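Local coordinates for protein sialidase B (Streptococcus pneumoniae TIGR4, PDB 4XJZ) that hydrolyses the glycosidic bonds of terminal sialic acids joined by alpha-2,3, alpha-2,6 or alpha-2,8 linkages in oligosaccharides, glycoproteins and glycolipids, at residues R207-Y212 against L629-D634; G584-G589 against Y604-P609. The protein carries 1 engineered substitution. All coordinates share one frame; numbering follows the deposited sequence.

Contact 1. Residues R207-Y212 against L629-D634; sequences RIPTLY and LFEKYD
Arg207 and Glu631 meet in the catalytic beta-propeller of this family 33 sialidase, where the Arg-Ile-Pro (RIP) motif runs roughly antiparallel to the end of strand 626-631. Arg207, by similarity a substrate-binding arginine, turns its NE edge to the acid: OE2 of Glu631 lies in the guanidinium plane, 2.9 Å from NE, in a salt bridge. The same OE2 accepts a hydrogen bond from the backbone N-H of Ile208, also at 2.9 Å and nearly straight, so two donors grip one oxygen from opposite faces of a carboxylate turned 64° from the guanidinium. Glu631 reaches across because its chain is extended beyond CG (chi2 173°); its OE1 accepts a hydrogen bond from the backbone N-H of Tyr615, the probable nucleophile. One carboxylate thus joins two elements of the active site. Over one face of the guanidinium stands the hydroxyl of Tyr633, its OH 3.4 Å from Arg207 CZ and its ring almost perpendicular to the group, without a hydrogen bond. Beside this polar group Leu629 fits against two residues: Pro209 CB lies 3.5 Å from Leu629 CD2, and Leu211 crosses the leucine at about a right angle, bringing CD1 3.8 Å from Leu629 CB.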
ATOM      1  N   ARG A 207      -1.592  -2.172   0.793  1.00 13.25           N
ATOM      2  CA  ARG A 207      -1.954  -0.823   0.369  1.00 12.43           C
ATOM      3  C   ARG A 207      -2.536  -0.100   1.551  1.00 13.76           C
ATOM      4  O   ARG A 207      -3.020  -0.731   2.503  1.00 12.33           O
ATOM      5  CB  ARG A 207      -3.033  -0.860  -0.715  1.00 12.51           C
ATOM      6  CG  ARG A 207      -2.608  -1.435  -2.033  1.00 17.64           C
ATOM      7  CD  ARG A 207      -1.794  -0.433  -2.790  1.00 17.68           C
ATOM      8  NE  ARG A 207      -2.501   0.829  -3.071  1.00 17.07           N
ATOM      9  CZ  ARG A 207      -3.334   1.012  -4.087  1.00 24.40           C
ATOM     10  NH1 ARG A 207      -3.606   0.005  -4.901  1.00 23.49           N
ATOM     11  NH2 ARG A 207      -3.918   2.192  -4.287  1.00 24.22           N
ATOM     12  N   ILE A 208      -2.517   1.225   1.466  1.00 12.53           N
ATOM     13  CA  ILE A 208      -3.243   2.105   2.395  1.00 11.64           C
ATOM     14  C   ILE A 208      -2.727   2.043   3.835  1.00 12.40           C
ATOM     15  O   ILE A 208      -3.449   1.628   4.752  1.00 12.84           O
ATOM     16  CB  ILE A 208      -4.783   1.863   2.353  1.00 12.73           C
ATOM     17  CG1 ILE A 208      -5.294   1.488   0.943  1.00 13.73           C
ATOM     18  CG2 ILE A 208      -5.535   3.079   2.874  1.00 14.55           C
ATOM     19  CD1 ILE A 208      -5.008   2.536  -0.146  1.00 13.83           C
ATOM     20  N   PRO A 209      -1.472   2.464   4.031  1.00 12.69           N
ATOM     21  CA  PRO A 209      -0.844   2.402   5.360  1.00 12.64           C
ATOM     22  C   PRO A 209      -1.392   3.429   6.326  1.00 14.71           C
ATOM     23  O   PRO A 209      -1.816   4.506   5.920  1.00 14.91           O
ATOM     24  CB  PRO A 209       0.612   2.725   5.056  1.00 12.81           C
ATOM     25  CG  PRO A 209       0.561   3.612   3.841  1.00 14.92           C
ATOM     26  CD  PRO A 209      -0.535   2.984   3.014  1.00 13.09           C
ATOM     27  N   THR A 210      -1.358   3.096   7.618  1.00 11.96           N
ATOM     28  CA  THR A 210      -1.702   4.055   8.656  1.00 12.07           C
ATOM     29  C   THR A 210      -0.672   3.925   9.767  1.00 12.89           C
ATOM     30  O   THR A 210      -0.040   2.878   9.916  1.00 14.30           O
ATOM     31  CB  THR A 210      -3.086   3.813   9.276  1.00 14.06           C
ATOM     32  OG1 THR A 210      -3.028   2.712  10.184  1.00 13.83           O
ATOM     33  CG2 THR A 210      -4.151   3.518   8.216  1.00 12.90           C
ATOM     34  N   LEU A 211      -0.539   4.985  10.554  1.00 11.85           N
ATOM     35  CA  LEU A 211       0.298   4.965  11.764  1.00 11.04           C
ATOM     36  C   LEU A 211      -0.340   5.810  12.846  1.00 14.55           C
ATOM     37  O   LEU A 211      -0.920   6.840  12.564  1.00 15.10           O
ATOM     38  CB  LEU A 211       1.684   5.548  11.481  1.00 11.92           C
ATOM     39  CG  LEU A 211       2.715   4.771  10.664  1.00 11.12           C
ATOM     40  CD1 LEU A 211       3.901   5.652  10.334  1.00 13.94           C
ATOM     41  CD2 LEU A 211       3.169   3.498  11.428  1.00 12.09           C
ATOM     42  N   TYR A 212      -0.173   5.409  14.102  1.00 12.82           N
ATOM     43  CA  TYR A 212      -0.724   6.193  15.192  1.00 13.04           C
ATOM     44  C   TYR A 212       0.070   5.865  16.436  1.00 12.50           C
ATOM     45  O   TYR A 212       0.255   4.688  16.757  1.00 13.65           O
ATOM     46  CB  TYR A 212      -2.194   5.833  15.393  1.00 15.30           C
ATOM     47  CG  TYR A 212      -2.994   6.769  16.269  1.00 14.30           C
ATOM     48  CD1 TYR A 212      -3.893   7.664  15.721  1.00 16.13           C
ATOM     49  CD2 TYR A 212      -2.876   6.732  17.656  1.00 15.13           C
ATOM     50  CE1 TYR A 212      -4.641   8.510  16.521  1.00 17.37           C
ATOM     51  CE2 TYR A 212      -3.619   7.570  18.450  1.00 16.29           C
ATOM     52  CZ  TYR A 212      -4.503   8.455  17.882  1.00 17.61           C
ATOM     53  OH  TYR A 212      -5.258   9.291  18.690  1.00 17.45           O
ATOM     54  N   LEU A 629       5.282   5.668   7.000  1.00 13.45           N
ATOM     55  CA  LEU A 629       4.998   4.394   6.331  1.00 11.17           C
ATOM     56  C   LEU A 629       4.265   4.747   5.048  1.00 10.73           C
ATOM     57  O   LEU A 629       3.214   5.387   5.089  1.00 13.78           O
ATOM     58  CB  LEU A 629       4.118   3.491   7.212  1.00 13.23           C
ATOM     59  CG  LEU A 629       3.775   2.103   6.647  1.00 12.20           C
ATOM     60  CD1 LEU A 629       5.009   1.222   6.484  1.00 11.52           C
ATOM     61  CD2 LEU A 629       2.731   1.415   7.538  1.00 12.58           C
ATOM     62  N   PHE A 630       4.808   4.334   3.911  1.00 11.72           N
ATOM     63  CA  PHE A 630       4.268   4.856   2.655  1.00 12.08           C
ATOM     64  C   PHE A 630       4.368   3.885   1.496  1.00 11.79           C
ATOM     65  O   PHE A 630       5.232   3.012   1.467  1.00 13.12           O
ATOM     66  CB  PHE A 630       4.992   6.146   2.284  1.00 12.95           C
ATOM     67  CG  PHE A 630       6.444   5.953   1.971  1.00 13.06           C
ATOM     68  CD1 PHE A 630       6.861   5.869   0.650  1.00 16.95           C
ATOM     69  CD2 PHE A 630       7.391   5.862   2.981  1.00 14.85           C
ATOM     70  CE1 PHE A 630       8.195   5.713   0.332  1.00 20.07           C
ATOM     71  CE2 PHE A 630       8.741   5.684   2.666  1.00 16.94           C
ATOM     72  CZ  PHE A 630       9.134   5.617   1.323  1.00 18.70           C
ATOM     73  N   GLU A 631       3.491   4.080   0.509  1.00 11.83           N
ATOM     74  CA  GLU A 631       3.546   3.339  -0.746  1.00 11.54           C
ATOM     75  C   GLU A 631       4.647   3.882  -1.645  1.00 11.55           C
ATOM     76  O   GLU A 631       4.509   4.965  -2.198  1.00 11.97           O
ATOM     77  CB  GLU A 631       2.186   3.441  -1.449  1.00 10.08           C
ATOM     78  CG  GLU A 631       1.072   2.756  -0.678  1.00 13.37           C
ATOM     79  CD  GLU A 631      -0.299   2.993  -1.290  1.00 14.43           C
ATOM     80  OE1 GLU A 631      -0.440   3.942  -2.112  1.00 14.24           O
ATOM     81  OE2 GLU A 631      -1.228   2.240  -0.939  1.00 12.56           O
ATOM     82  N   LYS A 632       5.753   3.151  -1.783  1.00 12.15           N
ATOM     83  CA  LYS A 632       6.869   3.626  -2.597  1.00 10.02           C
ATOM     84  C   LYS A 632       6.724   3.152  -4.041  1.00 12.32           C
ATOM     85  O   LYS A 632       7.568   2.421  -4.577  1.00 14.69           O
ATOM     86  CB  LYS A 632       8.227   3.178  -2.029  1.00 12.92           C
ATOM     87  CG  LYS A 632       9.408   4.022  -2.557  1.00 16.33           C
ATOM     88  CD  LYS A 632      10.787   3.450  -2.166  1.00 14.34           C
ATOM     89  CE  LYS A 632      11.935   4.256  -2.791  1.00 13.17           C
ATOM     90  NZ  LYS A 632      12.058   5.638  -2.211  1.00 13.94           N
ATOM     91  N   TYR A 633       5.656   3.600  -4.678  1.00 13.19           N
ATOM     92  CA  TYR A 633       5.419   3.266  -6.087  1.00 13.26           C
ATOM     93  C   TYR A 633       4.314   4.165  -6.578  1.00 13.21           C
ATOM     94  O   TYR A 633       3.632   4.797  -5.790  1.00 13.68           O
ATOM     95  CB  TYR A 633       5.065   1.782  -6.256  1.00 13.47           C
ATOM     96  CG  TYR A 633       3.631   1.383  -6.010  1.00 12.19           C
ATOM     97  CD1 TYR A 633       2.829   0.942  -7.070  1.00 13.44           C
ATOM     98  CD2 TYR A 633       3.080   1.374  -4.724  1.00 13.06           C
ATOM     99  CE1 TYR A 633       1.541   0.538  -6.874  1.00 16.26           C
ATOM    100  CE2 TYR A 633       1.764   0.971  -4.515  1.00 13.07           C
ATOM    101  CZ  TYR A 633       1.002   0.541  -5.602  1.00 13.00           C
ATOM    102  OH  TYR A 633      -0.307   0.140  -5.460  1.00 17.86           O
ATOM    103  N   ASP A 634       4.128   4.238  -7.889  1.00 12.67           N
ATOM    104  CA  ASP A 634       3.024   5.033  -8.391  1.00 14.35           C
ATOM    105  C   ASP A 634       1.756   4.170  -8.410  1.00 15.43           C
ATOM    106  O   ASP A 634       1.537   3.369  -9.325  1.00 14.09           O
ATOM    107  CB  ASP A 634       3.345   5.603  -9.771  1.00 12.15           C
ATOM    108  CG  ASP A 634       2.302   6.605 -10.230  1.00 14.41           C
ATOM    109  OD1 ASP A 634       1.112   6.370  -9.964  1.00 14.83           O
ATOM    110  OD2 ASP A 634       2.671   7.627 -10.856  1.00 16.76           O
TER

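Contact 2. Residues G584-G589 against Y604-P609; sequences GQLVVG and YGIDLP. Engineered in segment 604-609: Gly605 (natural residue Asp).
Strand 584-592 and the end of strand 597-605 pair antiparallel as the arms of a beta hairpin, Leu586 and Tyr604 forming a hydrogen-bonded pair and Gln585 and Gly605 the adjoining non-hydrogen-bonded one. In the first pair Tyr604 N reaches Leu586 O at 2.8 Å, and Leu586 N returns to Tyr604 O at 3.0 Å. A third bond, Ile606 N to Gly584 O at 2.9 Å, comes in above the carbonyl plane, just where the second segment leaves the strand. Gly584 O also accepts a hydrogen bond from a water that gives a second one to Asp607 O. A second water links Gly584 N to Leu608 O, so solvent carries the connection on beyond the last direct bond.

Leu586 and Tyr604 point to one face of the sheet, with their CB atoms 4.4 Å apart. Ile606 crosses Leu586 at about a right angle, its CD1 4.2 Å from Leu586 CD2. Holding CG1 anti to its carbonyl carbon (chi1 -66°), Ile606 lays CD1 over the backbone of the other arm, 3.9 Å from Gln585 N. On the opposite face Gln585 CB rests 3.4 Å from Tyr604 O beside the engineered Gly605, an aspartate in the natural protein; the amide OE1 of Gln585 is bonded to His603 and Asn576.

This is the outer half of a four-stranded blade, strand 569-575 flanking strand 584-592 on its other side. Leu657 of helix 654-657 touches both Leu586 and Tyr604, while strand 647-652 packs Leu652 on these two residues and Ile650 on Ile606.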
ATOM      1  N   GLY A 584       7.893  12.231  -3.479  1.00 15.10           N
ATOM      2  CA  GLY A 584       7.371  12.322  -2.129  1.00 16.01           C
ATOM      3  C   GLY A 584       8.096  13.372  -1.303  1.00 14.07           C
ATOM      4  O   GLY A 584       9.312  13.523  -1.387  1.00 16.18           O
ATOM      5  N   GLN A 585       7.322  14.095  -0.502  1.00 13.36           N
ATOM      6  CA  GLN A 585       7.876  15.083   0.411  1.00 13.86           C
ATOM      7  C   GLN A 585       7.185  15.090   1.760  1.00 14.24           C
ATOM      8  O   GLN A 585       6.011  14.745   1.891  1.00 14.14           O
ATOM      9  CB  GLN A 585       7.776  16.494  -0.184  1.00 19.13           C
ATOM     10  CG  GLN A 585       8.590  16.725  -1.451  1.00 16.09           C
ATOM     11  CD  GLN A 585       8.556  18.176  -1.889  1.00 20.34           C
ATOM     12  OE1 GLN A 585       7.708  18.951  -1.437  1.00 19.88           O
ATOM     13  NE2 GLN A 585       9.475  18.551  -2.772  1.00 25.20           N
ATOM     14  N   LEU A 586       7.950  15.474   2.778  1.00 16.01           N
ATOM     15  CA  LEU A 586       7.378  15.983   4.004  1.00 14.72           C
ATOM     16  C   LEU A 586       7.502  17.503   3.913  1.00 15.13           C
ATOM     17  O   LEU A 586       8.561  18.023   3.535  1.00 17.51           O
ATOM     18  CB  LEU A 586       8.158  15.481   5.219  1.00 16.84           C
ATOM     19  CG  LEU A 586       8.128  13.975   5.466  1.00 19.88           C
ATOM     20  CD1 LEU A 586       8.680  13.640   6.849  1.00 22.25           C
ATOM     21  CD2 LEU A 586       6.726  13.444   5.336  1.00 17.51           C
ATOM     22  N   VAL A 587       6.429  18.213   4.240  1.00 15.82           N
ATOM     23  CA  VAL A 587       6.425  19.674   4.163  1.00 16.79           C
ATOM     24  C   VAL A 587       6.106  20.206   5.550  1.00 16.99           C
ATOM     25  O   VAL A 587       5.076  19.854   6.139  1.00 18.15           O
ATOM     26  CB  VAL A 587       5.398  20.187   3.134  1.00 19.38           C
ATOM     27  CG1 VAL A 587       5.507  21.696   2.966  1.00 22.03           C
ATOM     28  CG2 VAL A 587       5.609  19.502   1.799  1.00 20.60           C
ATOM     29  N   VAL A 588       7.012  21.012   6.093  1.00 17.84           N
ATOM     30  CA  VAL A 588       6.838  21.548   7.434  1.00 17.55           C
ATOM     31  C   VAL A 588       6.279  22.955   7.333  1.00 19.83           C
ATOM     32  O   VAL A 588       6.882  23.821   6.693  1.00 22.37           O
ATOM     33  CB  VAL A 588       8.168  21.592   8.190  1.00 21.02           C
ATOM     34  CG1 VAL A 588       7.955  22.109   9.615  1.00 22.08           C
ATOM     35  CG2 VAL A 588       8.810  20.217   8.228  1.00 22.11           C
ATOM     36  N   GLY A 589       5.121  23.171   7.943  1.00 19.22           N
ATOM     37  CA  GLY A 589       4.526  24.497   7.975  1.00 20.95           C
ATOM     38  C   GLY A 589       4.522  25.082   9.379  1.00 23.27           C
ATOM     39  O   GLY A 589       4.304  24.370  10.361  1.00 21.92           O
ATOM     40  N   TYR A 604      11.113  18.561   2.518  1.00 19.42           N
ATOM     41  CA  TYR A 604      12.079  17.469   2.515  1.00 18.88           C
ATOM     42  C   TYR A 604      11.703  16.410   1.493  1.00 19.14           C
ATOM     43  O   TYR A 604      10.618  15.840   1.541  1.00 16.57           O
ATOM     44  CB  TYR A 604      12.181  16.819   3.898  1.00 20.00           C
ATOM     45  CG  TYR A 604      12.994  15.537   3.881  1.00 20.19           C
ATOM     46  CD1 TYR A 604      14.375  15.574   3.818  1.00 19.16           C
ATOM     47  CD2 TYR A 604      12.369  14.294   3.906  1.00 15.58           C
ATOM     48  CE1 TYR A 604      15.122  14.405   3.785  1.00 20.59           C
ATOM     49  CE2 TYR A 604      13.099  13.120   3.875  1.00 15.13           C
ATOM     50  CZ  TYR A 604      14.475  13.184   3.815  1.00 20.59           C
ATOM     51  OH  TYR A 604      15.204  12.026   3.776  1.00 19.28           O
ATOM     52  N   GLY A 605      12.635  16.138   0.593  1.00 17.10           N
ATOM     53  CA  GLY A 605      12.450  15.176  -0.465  1.00 17.32           C
ATOM     54  C   GLY A 605      12.738  13.758   0.064  1.00 18.08           C
ATOM     55  O   GLY A 605      13.873  13.442   0.456  1.00 18.09           O
ATOM     56  N   ILE A 606      11.730  12.929   0.133  1.00 14.17           N
ATOM     57  CA  ILE A 606      11.841  11.574   0.703  1.00 16.73           C
ATOM     58  C   ILE A 606      12.716  10.684  -0.182  1.00 14.85           C
ATOM     59  O   ILE A 606      13.509   9.869   0.296  1.00 17.43           O
ATOM     60  CB  ILE A 606      10.449  10.933   0.918  1.00 17.53           C
ATOM     61  CG1 ILE A 606       9.655  11.691   1.991  1.00 22.58           C
ATOM     62  CG2 ILE A 606      10.582   9.443   1.276  1.00 18.63           C
ATOM     63  CD1 ILE A 606       8.199  11.289   2.067  1.00 24.60           C
ATOM     64  N   ASP A 607      12.671  10.878  -1.499  1.00 14.96           N
ATOM     65  CA  ASP A 607      13.608  10.254  -2.415  1.00 15.31           C
ATOM     66  C   ASP A 607      13.524  11.096  -3.685  1.00 18.14           C
ATOM     67  O   ASP A 607      12.925  12.174  -3.664  1.00 20.33           O
ATOM     68  CB  ASP A 607      13.215   8.789  -2.669  1.00 15.18           C
ATOM     69  CG  ASP A 607      14.358   7.956  -3.239  1.00 15.45           C
ATOM     70  OD1 ASP A 607      15.362   8.539  -3.707  1.00 15.37           O
ATOM     71  OD2 ASP A 607      14.237   6.708  -3.249  1.00 16.33           O
ATOM     72  N   LEU A 608      14.102  10.611  -4.781  1.00 16.23           N
ATOM     73  CA  LEU A 608      14.146  11.380  -6.029  1.00 17.90           C
ATOM     74  C   LEU A 608      12.774  11.828  -6.509  1.00 16.57           C
ATOM     75  O   LEU A 608      11.778  11.116  -6.340  1.00 19.96           O
ATOM     76  CB  LEU A 608      14.837  10.579  -7.141  1.00 16.85           C
ATOM     77  CG  LEU A 608      16.163   9.898  -6.798  1.00 18.78           C
ATOM     78  CD1 LEU A 608      16.791   9.238  -8.028  1.00 18.72           C
ATOM     79  CD2 LEU A 608      17.150  10.855  -6.145  1.00 21.17           C
ATOM     80  N   PRO A 609      12.721  13.016  -7.134  1.00 18.07           N
ATOM     81  CA  PRO A 609      11.464  13.494  -7.722  1.00 17.81           C
ATOM     82  C   PRO A 609      10.804  12.473  -8.664  1.00 14.51           C
ATOM     83  O   PRO A 609       9.585  12.448  -8.763  1.00 18.28           O
ATOM     84  CB  PRO A 609      11.901  14.741  -8.494  1.00 19.08           C
ATOM     85  CG  PRO A 609      13.080  15.257  -7.729  1.00 22.44           C
ATOM     86  CD  PRO A 609      13.802  14.013  -7.239  1.00 18.58           C
TER
HETATM   87  O   HOH W   1       9.989  10.159  -4.347  1.00 17.32           O
HETATM   88  O   HOH W   2      10.819  14.045  -3.666  1.00 20.66           O

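How the contacts relate
From the N terminus the chain first builds the lectin-like domain and then reaches 207-212 in the propeller. Contact 1 closes the longer loop, returning 629-634 to this early segment after 416 intervening residues. Contact 2 is nested within it as a local hairpin with only 14 residues between its arms. Their centres lie about 15 Å apart, yet they touch: Lys632 NZ forms a salt bridge with Asp607 OD2 at 2.6 Å, and Phe630 CZ packs 4.1 Å from Ile606 CG2. Asp607 also accepts hydrogen bonds from the backbone N-H groups of Gly97 and Lys98, so the junction couples the hairpin 584-605, the turn after strand 626-631 and the N-terminal domain.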